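Local coordinates for CarG (Serratia, PDB 4O7J), which is probably involved in intrinsic resistance to carbapenem antibiotics and is a structural homologue of lysozyme inhibitors, at residues 26-29 with 35-38; 66-69 with 75-78; 89-94 with 126-131. One frame throughout, in Å; residues are numbered along the deposited sequence.

Interaction 1: 26-29 with 35-38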
loop_
_atom_site.group_PDB
_atom_site.type_symbol
_atom_site.label_atom_id
_atom_site.label_comp_id
_atom_site.label_asym_id
_atom_site.label_seq_id
_atom_site.Cartn_x
_atom_site.Cartn_y
_atom_site.Cartn_z
ATOM N N LEU A 26 -4.113 -3.243 -8.723
ATOM C CA LEU A 26 -3.189 -4.309 -9.076
ATOM C C LEU A 26 -1.891 -3.700 -9.558
ATOM O O LEU A 26 -1.871 -2.939 -10.560
ATOM C CB LEU A 26 -3.827 -5.131 -10.192
ATOM C CG LEU A 26 -2.965 -6.252 -10.778
ATOM C CD1 LEU A 26 -2.675 -7.254 -9.679
ATOM C CD2 LEU A 26 -3.623 -6.843 -12.054
ATOM N N ALA A 27 -0.797 -4.065 -8.937
ATOM C CA ALA A 27 0.492 -3.485 -9.229
ATOM C C ALA A 27 1.553 -4.513 -8.973
ATOM O O ALA A 27 1.257 -5.619 -8.533
ATOM C CB ALA A 27 0.714 -2.255 -8.354
ATOM N N GLN A 28 2.804 -4.158 -9.250
ATOM C CA GLN A 28 3.919 -5.039 -8.996
ATOM C C GLN A 28 5.037 -4.309 -8.299
ATOM O O GLN A 28 5.250 -3.109 -8.534
ATOM C CB GLN A 28 4.375 -5.591 -10.371
ATOM C CG GLN A 28 4.825 -4.538 -11.363
ATOM C CD GLN A 28 4.824 -5.057 -12.789
ATOM O OE1 GLN A 28 3.764 -5.310 -13.346
ATOM N NE2 GLN A 28 5.977 -5.103 -13.419
ATOM N N PHE A 29 5.772 -5.025 -7.498
ATOM C CA PHE A 29 7.013 -4.533 -6.921
ATOM C C PHE A 29 8.109 -5.004 -7.814
ATOM O O PHE A 29 8.329 -6.230 -7.909
ATOM C CB PHE A 29 7.188 -5.039 -5.506
ATOM C CG PHE A 29 8.498 -4.714 -4.910
ATOM C CD1 PHE A 29 9.000 -3.453 -4.981
ATOM C CD2 PHE A 29 9.189 -5.673 -4.152
ATOM C CE1 PHE A 29 10.174 -3.121 -4.342
ATOM C CE2 PHE A 29 10.416 -5.378 -3.637
ATOM C CZ PHE A 29 10.922 -4.110 -3.705
ATOM N N HIS A 35 11.232 -11.910 -11.889
ATOM C CA HIS A 35 9.789 -11.800 -11.769
ATOM C C HIS A 35 9.393 -10.630 -10.902
ATOM O O HIS A 35 9.845 -10.531 -9.781
ATOM C CB HIS A 35 9.247 -13.024 -11.066
ATOM C CG HIS A 35 9.669 -14.298 -11.709
ATOM N ND1 HIS A 35 9.180 -14.699 -12.925
ATOM C CD2 HIS A 35 10.545 -15.250 -11.318
ATOM C CE1 HIS A 35 9.729 -15.853 -13.261
ATOM N NE2 HIS A 35 10.560 -16.210 -12.301
ATOM N N PRO A 36 8.566 -9.727 -11.365
ATOM C CA PRO A 36 7.851 -8.848 -10.431
ATOM C C PRO A 36 6.955 -9.603 -9.463
ATOM O O PRO A 36 6.383 -10.604 -9.771
ATOM C CB PRO A 36 6.969 -8.013 -11.319
ATOM C CG PRO A 36 7.355 -8.307 -12.699
ATOM C CD PRO A 36 8.072 -9.591 -12.717
ATOM N N ASN A 37 6.873 -9.049 -8.276
ATOM C CA ASN A 37 5.958 -9.469 -7.277
ATOM C C ASN A 37 4.668 -8.711 -7.448
ATOM O O ASN A 37 4.643 -7.540 -7.299
ATOM C CB ASN A 37 6.539 -9.157 -5.936
ATOM C CG ASN A 37 6.258 -10.215 -4.975
ATOM O OD1 ASN A 37 7.113 -11.013 -4.631
ATOM N ND2 ASN A 37 5.042 -10.308 -4.630
ATOM N N LEU A 38 3.613 -9.418 -7.791
ATOM C CA LEU A 38 2.311 -8.785 -7.965
ATOM C C LEU A 38 1.652 -8.595 -6.619
ATOM O O LEU A 38 1.755 -9.435 -5.714
ATOM C CB LEU A 38 1.432 -9.659 -8.832
ATOM C CG LEU A 38 1.823 -9.839 -10.289
ATOM C CD1 LEU A 38 0.710 -10.613 -10.961
ATOM C CD2 LEU A 38 2.028 -8.506 -10.950
#

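Interaction 2: 66-69 with 75-78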
loop_
_atom_site.group_PDB
_atom_site.type_symbol
_atom_site.label_atom_id
_atom_site.label_comp_id
_atom_site.label_asym_id
_atom_site.label_seq_id
_atom_site.Cartn_x
_atom_site.Cartn_y
_atom_site.Cartn_z
ATOM N N ASP A 66 2.078 -11.616 -3.737
ATOM C CA ASP A 66 2.482 -12.981 -4.027
ATOM C C ASP A 66 3.934 -13.198 -3.606
ATOM O O ASP A 66 4.672 -12.211 -3.374
ATOM C CB ASP A 66 2.148 -13.390 -5.466
ATOM C CG ASP A 66 3.181 -12.931 -6.489
ATOM O OD1 ASP A 66 4.382 -12.775 -6.181
ATOM O OD2 ASP A 66 2.754 -12.674 -7.638
ATOM N N TYR A 67 4.330 -14.426 -3.389
ATOM C CA TYR A 67 5.645 -14.689 -2.894
ATOM C C TYR A 67 6.236 -15.870 -3.581
ATOM O O TYR A 67 5.560 -16.812 -3.822
ATOM C CB TYR A 67 5.617 -14.916 -1.400
ATOM C CG TYR A 67 5.316 -13.669 -0.580
ATOM C CD1 TYR A 67 6.278 -12.695 -0.356
ATOM C CD2 TYR A 67 4.091 -13.468 -0.027
ATOM C CE1 TYR A 67 5.997 -11.576 0.408
ATOM C CE2 TYR A 67 3.798 -12.365 0.715
ATOM C CZ TYR A 67 4.753 -11.428 0.944
ATOM O OH TYR A 67 4.425 -10.352 1.695
ATOM N N ARG A 68 7.513 -15.776 -3.904
ATOM C CA ARG A 68 8.260 -16.914 -4.416
ATOM C C ARG A 68 9.352 -17.415 -3.487
ATOM O O ARG A 68 9.815 -16.713 -2.645
ATOM C CB ARG A 68 8.860 -16.603 -5.765
ATOM C CG ARG A 68 7.864 -16.114 -6.753
ATOM C CD ARG A 68 8.466 -15.818 -8.077
ATOM N NE ARG A 68 7.464 -15.219 -8.896
ATOM C CZ ARG A 68 6.949 -15.741 -9.976
ATOM N NH1 ARG A 68 5.989 -15.123 -10.628
ATOM N NH2 ARG A 68 7.415 -16.860 -10.435
ATOM N N LEU A 69 9.734 -18.657 -3.675
ATOM C CA LEU A 69 10.802 -19.265 -2.911
ATOM C C LEU A 69 12.160 -18.575 -3.080
ATOM O O LEU A 69 12.935 -18.472 -2.160
ATOM C CB LEU A 69 10.930 -20.724 -3.323
ATOM C CG LEU A 69 11.902 -21.605 -2.585
ATOM C CD1 LEU A 69 11.767 -21.480 -1.080
ATOM C CD2 LEU A 69 11.764 -23.040 -2.992
ATOM N N PHE A 75 7.559 -20.559 -9.920
ATOM C CA PHE A 75 6.320 -20.910 -9.285
ATOM C C PHE A 75 6.099 -20.062 -8.070
ATOM O O PHE A 75 7.014 -19.523 -7.587
ATOM C CB PHE A 75 6.325 -22.386 -8.929
ATOM C CG PHE A 75 7.373 -22.783 -7.950
ATOM C CD1 PHE A 75 8.629 -23.172 -8.362
ATOM C CD2 PHE A 75 7.099 -22.798 -6.602
ATOM C CE1 PHE A 75 9.564 -23.553 -7.458
ATOM C CE2 PHE A 75 8.055 -23.154 -5.702
ATOM C CZ PHE A 75 9.292 -23.518 -6.135
ATOM N N LEU A 76 4.856 -19.959 -7.638
ATOM C CA LEU A 76 4.509 -19.199 -6.480
ATOM C C LEU A 76 4.410 -20.147 -5.273
ATOM O O LEU A 76 3.798 -21.236 -5.341
ATOM C CB LEU A 76 3.177 -18.542 -6.715
ATOM C CG LEU A 76 3.212 -17.461 -7.828
ATOM C CD1 LEU A 76 1.836 -16.902 -8.035
ATOM C CD2 LEU A 76 4.175 -16.369 -7.469
ATOM N N VAL A 77 4.844 -19.626 -4.158
ATOM C CA VAL A 77 4.582 -20.184 -2.842
ATOM C C VAL A 77 3.314 -19.567 -2.170
ATOM O O VAL A 77 2.692 -20.197 -1.351
ATOM C CB VAL A 77 5.819 -20.146 -1.939
ATOM C CG1 VAL A 77 6.943 -21.027 -2.526
ATOM C CG2 VAL A 77 6.327 -18.747 -1.803
ATOM N N GLN A 78 2.956 -18.334 -2.513
ATOM C CA GLN A 78 1.793 -17.707 -2.002
ATOM C C GLN A 78 1.209 -16.808 -3.089
ATOM O O GLN A 78 1.960 -16.120 -3.809
ATOM C CB GLN A 78 2.136 -16.906 -0.734
ATOM C CG GLN A 78 0.974 -16.265 -0.006
ATOM C CD GLN A 78 1.269 -16.058 1.507
ATOM O OE1 GLN A 78 2.049 -16.781 2.110
ATOM N NE2 GLN A 78 0.624 -15.119 2.105
HETATM O O HOH W 1 8.690 -20.187 -5.604
#

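Interaction 3: 89-94 with 126-131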
loop_
_atom_site.group_PDB
_atom_site.type_symbol
_atom_site.label_atom_id
_atom_site.label_comp_id
_atom_site.label_asym_id
_atom_site.label_seq_id
_atom_site.Cartn_x
_atom_site.Cartn_y
_atom_site.Cartn_z
ATOM N N TYR A 89 -17.767 -9.960 -2.605
ATOM C CA TYR A 89 -16.405 -10.311 -2.953
ATOM C C TYR A 89 -15.670 -11.077 -1.888
ATOM O O TYR A 89 -15.925 -10.874 -0.695
ATOM C CB TYR A 89 -15.606 -9.043 -3.237
ATOM C CG TYR A 89 -15.989 -8.359 -4.555
ATOM C CD1 TYR A 89 -17.043 -7.469 -4.628
ATOM C CD2 TYR A 89 -15.269 -8.568 -5.676
ATOM C CE1 TYR A 89 -17.390 -6.836 -5.854
ATOM C CE2 TYR A 89 -15.585 -7.955 -6.878
ATOM C CZ TYR A 89 -16.663 -7.080 -6.955
ATOM O OH TYR A 89 -16.887 -6.500 -8.186
ATOM N N TYR A 90 -14.761 -11.948 -2.337
ATOM C CA TYR A 90 -13.975 -12.821 -1.456
ATOM C C TYR A 90 -12.551 -12.813 -1.916
ATOM O O TYR A 90 -12.268 -12.869 -3.122
ATOM C CB TYR A 90 -14.467 -14.226 -1.518
ATOM C CG TYR A 90 -15.919 -14.347 -1.207
ATOM C CD1 TYR A 90 -16.370 -14.430 0.121
ATOM C CD2 TYR A 90 -16.866 -14.264 -2.212
ATOM C CE1 TYR A 90 -17.705 -14.511 0.397
ATOM C CE2 TYR A 90 -18.212 -14.364 -1.915
ATOM C CZ TYR A 90 -18.603 -14.467 -0.627
ATOM O OH TYR A 90 -19.944 -14.521 -0.270
ATOM N N LEU A 91 -11.687 -12.550 -0.997
ATOM C CA LEU A 91 -10.262 -12.624 -1.244
ATOM C C LEU A 91 -9.759 -13.997 -0.804
ATOM O O LEU A 91 -10.016 -14.396 0.331
ATOM C CB LEU A 91 -9.578 -11.527 -0.476
ATOM C CG LEU A 91 -8.058 -11.477 -0.704
ATOM C CD1 LEU A 91 -7.647 -11.229 -2.165
ATOM C CD2 LEU A 91 -7.509 -10.398 0.202
ATOM N N VAL A 92 -9.036 -14.682 -1.652
ATOM C CA VAL A 92 -8.585 -16.034 -1.419
ATOM C C VAL A 92 -7.084 -16.129 -1.550
ATOM O O VAL A 92 -6.509 -15.846 -2.615
ATOM C CB VAL A 92 -9.252 -17.022 -2.348
ATOM C CG1 VAL A 92 -8.850 -18.456 -1.926
ATOM C CG2 VAL A 92 -10.772 -16.848 -2.258
ATOM N N THR A 93 -6.447 -16.468 -0.432
ATOM C CA THR A 93 -4.999 -16.622 -0.379
ATOM C C THR A 93 -4.697 -18.093 -0.579
ATOM O O THR A 93 -5.190 -18.932 0.191
ATOM C CB THR A 93 -4.367 -16.083 0.930
ATOM O OG1 THR A 93 -4.625 -14.681 1.033
ATOM C CG2 THR A 93 -2.842 -16.288 0.955
ATOM N N ALA A 94 -3.893 -18.411 -1.598
ATOM C CA ALA A 94 -3.373 -19.781 -1.752
ATOM C C ALA A 94 -1.952 -19.816 -1.212
ATOM O O ALA A 94 -1.073 -18.986 -1.633
ATOM C CB ALA A 94 -3.372 -20.139 -3.185
ATOM N N TYR A 126 -12.443 -1.268 8.271
ATOM C CA TYR A 126 -12.652 -2.164 7.101
ATOM C C TYR A 126 -11.526 -3.158 7.013
ATOM O O TYR A 126 -10.325 -2.776 6.963
ATOM C CB TYR A 126 -12.682 -1.379 5.797
ATOM C CG TYR A 126 -13.708 -0.280 5.753
ATOM C CD1 TYR A 126 -15.071 -0.539 5.843
ATOM C CD2 TYR A 126 -13.314 1.013 5.618
ATOM C CE1 TYR A 126 -16.006 0.475 5.765
ATOM C CE2 TYR A 126 -14.226 2.032 5.622
ATOM C CZ TYR A 126 -15.575 1.757 5.686
ATOM O OH TYR A 126 -16.472 2.772 5.614
ATOM N N GLU A 127 -11.874 -4.454 7.028
ATOM C CA GLU A 127 -10.862 -5.520 6.938
ATOM C C GLU A 127 -11.363 -6.756 6.172
ATOM O O GLU A 127 -12.549 -6.934 5.983
ATOM C CB GLU A 127 -10.354 -5.949 8.335
ATOM C CG GLU A 127 -11.390 -6.801 9.008
ATOM C CD GLU A 127 -11.186 -7.036 10.514
ATOM O OE1 GLU A 127 -10.209 -6.520 11.116
ATOM O OE2 GLU A 127 -12.080 -7.738 11.061
ATOM N N TRP A 128 -10.416 -7.585 5.753
ATOM C CA TRP A 128 -10.675 -8.904 5.216
ATOM C C TRP A 128 -10.615 -9.874 6.416
ATOM O O TRP A 128 -9.590 -10.012 7.118
ATOM C CB TRP A 128 -9.638 -9.258 4.207
ATOM C CG TRP A 128 -9.784 -8.526 2.936
ATOM C CD1 TRP A 128 -9.002 -7.548 2.501
ATOM C CD2 TRP A 128 -10.820 -8.710 1.952
ATOM N NE1 TRP A 128 -9.433 -7.106 1.303
ATOM C CE2 TRP A 128 -10.563 -7.775 0.931
ATOM C CE3 TRP A 128 -11.955 -9.521 1.858
ATOM C CZ2 TRP A 128 -11.329 -7.691 -0.194
ATOM C CZ3 TRP A 128 -12.758 -9.442 0.750
ATOM C CH2 TRP A 128 -12.457 -8.505 -0.291
ATOM N N SER A 129 -11.762 -10.492 6.699
ATOM C CA SER A 129 -11.897 -11.321 7.844
ATOM C C SER A 129 -11.962 -12.754 7.417
ATOM O O SER A 129 -12.772 -13.121 6.576
ATOM C CB SER A 129 -13.197 -10.965 8.608
ATOM O OG SER A 129 -13.451 -11.867 9.673
ATOM N N MET A 130 -11.135 -13.594 8.024
ATOM C CA MET A 130 -11.080 -14.993 7.624
ATOM C C MET A 130 -12.430 -15.687 7.850
ATOM O O MET A 130 -12.994 -15.611 8.931
ATOM C CB MET A 130 -9.947 -15.724 8.357
ATOM C CG MET A 130 -9.867 -17.169 7.902
ATOM S SD MET A 130 -8.470 -18.057 8.536
ATOM C CE MET A 130 -8.343 -17.465 10.226
ATOM N N SER A 131 -12.962 -16.281 6.822
ATOM C CA SER A 131 -14.195 -17.107 6.882
ATOM C C SER A 131 -13.873 -18.565 7.175
ATOM O O SER A 131 -14.495 -19.211 8.061
ATOM C CB SER A 131 -15.019 -17.040 5.606
ATOM O OG SER A 131 -15.249 -15.703 5.260
#

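Interaction 1: 26-29 with 35-38
Gln28 lays its side chain beside the ring of Pro36, the two pointing the same way, with the amide NE2 3.6 Å from Pro36 CG and Gln28 CB 3.7 Å from Pro36 CB. The chi1 of 60° puts CG of Gln28 between its own backbone N and carbonyl carbon; the chain then runs extended, which carries the amide out along the proline. That end is fixed by a hydrogen bond from NE2 to Asp30 OD1, so the proline supplies apolar cover while an aspartate in the adjoining turn takes one of the amide N-H groups. From the next strand, Leu38 brings its CD2 branch to 3.8 Å from Gln28 CB. Gln28 CB therefore has apolar neighbours in both Pro36 and Leu38.

The backbone evidence is a short antiparallel pairing. Phe29 and Asn37 form a hydrogen-bonded pair: Phe29 N gives to Asn37 O at 2.8 Å (163° at the hydrogen), and Asn37 N returns the bond to Phe29 O at 3.2 Å. Gln28 and Leu38 follow as a non-hydrogen-bonded pair, their CA atoms 4.2 Å apart, and here weak CA-H...O contacts fill in, among them Leu38 CA to Ala27 O at 3.4 Å.

On the other face, Phe29 CB lies 4.2 Å from Asn37 CB before the two side chains diverge. With CG anti to the backbone N (chi1 173°), the Phe29 ring leads away from Asn37 and meets Phe62 of the second subunit edge-to-face. The Asn37 amide instead turns to Asp66 O, a probable hydrogen bond modelled too short for its geometry to be trusted. Gln28 also makes backbone hydrogen bonds to the second subunit, so this strand end takes part in the dimer contact. The whole is the loop-proximal end of a beta hairpin, strands 22-29 and 37-45, within an antiparallel sheet of CarG.

Interaction 2: 66-69 with 75-78
Tyr67 O accepts from two successive backbone N-H groups, Val77 N at 2.9 Å and Gln78 N at 3.3 Å, which defines a classic beta bulge. The Val77 donor lies in the plane of the Tyr67 carbonyl, while that of Gln78 is tilted 20° from it. Tyr67 N completes the antiparallel bridge by giving to Gln78 O.

Beside the bridge, the Tyr67 and Gln78 side chains run together in the same direction, with Gln78 CB at the edge of the phenol ring, 4.0 Å from Tyr67 CD2. Leu76 reaches between two charged groups: its CD2 methyl packs on Asp66 CG at 3.7 Å and lies over one face of the Arg68 guanidinium. The extended Arg68 chain, from CG to NE, takes the flat group past Leu76, and NH2 is secured by Ala73 O in the intervening loop. Leu69 CB touches Val77 CG1, and its CD2 meets the Phe75 ring obliquely at CZ.

Farther out, Asp66 is tied to strand 37-45 by backbone bonding to Leu38, with a weak bond from Leu38 N to Asp66 OD2, and Leu76 N is held by Ser142 OG. Backbone bonding of Val77 to Lys96 anchors the bulged segment beside strand 88-96. Where the two segments diverge, one water replaces a direct backbone link, accepting from Leu69 N and donating to Phe75 O, 2.7 Å from each.

Interaction 3: 89-94 with 126-131
This is a buried apolar contact between two strands of the four-stranded antiparallel sheet, 88-96 and 126-135, which are not neighbours: strand 107-116 lies between them in the sheet order. The short segments' axes pass 8.3 Å apart with 65° between their directions, and Leu91 and Trp128 have the nearest CA atoms, 7.5 Å apart. Side chains, rather than strand pairing, therefore make the connection.

Leu91 and Trp128 point toward each other and cross at about a right angle. Leu91 CB stands over the six-membered ring of the indole, 3.8 Å from its centroid and 8° off the ring normal, a well-centred CH-pi contact. A chi1 of -178° swings CG of Leu91 to the side of its carbonyl carbon; the chain continues across the same indole, and its CD2 methyl reaches the five-membered ring, 4.0 Å from Trp128 NE1. One leucine thus spans both rings of the bicycle.

Several parts of the fold enclose the pair. Phe42 of the other sheet meets Trp128 edge-to-face, Met54 and Leu82 also touch the indole, and Trp64 packs on Leu91. These neighbours place the contact in the interior between the two sheets; its centre lies about 6 Å from the centre of the chain. Trp128 is held at its backbone as well, its O accepting from Thr57 OG1.

The strand backbone meets the benzo end of the indole. Leu91 N is 3.7 Å from Trp128 CZ3, and Tyr89 O lies at the ring edge, in its plane, 3.8 Å from that same Trp128 CZ3.

How the interactions relate
Interactions 1 and 2 adjoin, their centres 12 Å apart: Leu38 O and Asp66 N are 3.0 Å apart, a probable hydrogen bond, and His35 packs on Arg68. The hairpin end is thereby joined to the bulged loop. Interaction 2 in turn reaches interaction 3 through Gln78, whose CG lies 3.8 Å from Ala94 O. Interactions 1 and 3 do not touch, their nearest atoms being about 10 Å apart, so residues 66-69 and 75-78 bridge them, leading from one sheet to the other. The sodium ion, bound at Asp14, Asn16, Asp18, Leu20 and Asp22, is about 9 Å from the Tyr89 side chain of interaction 3.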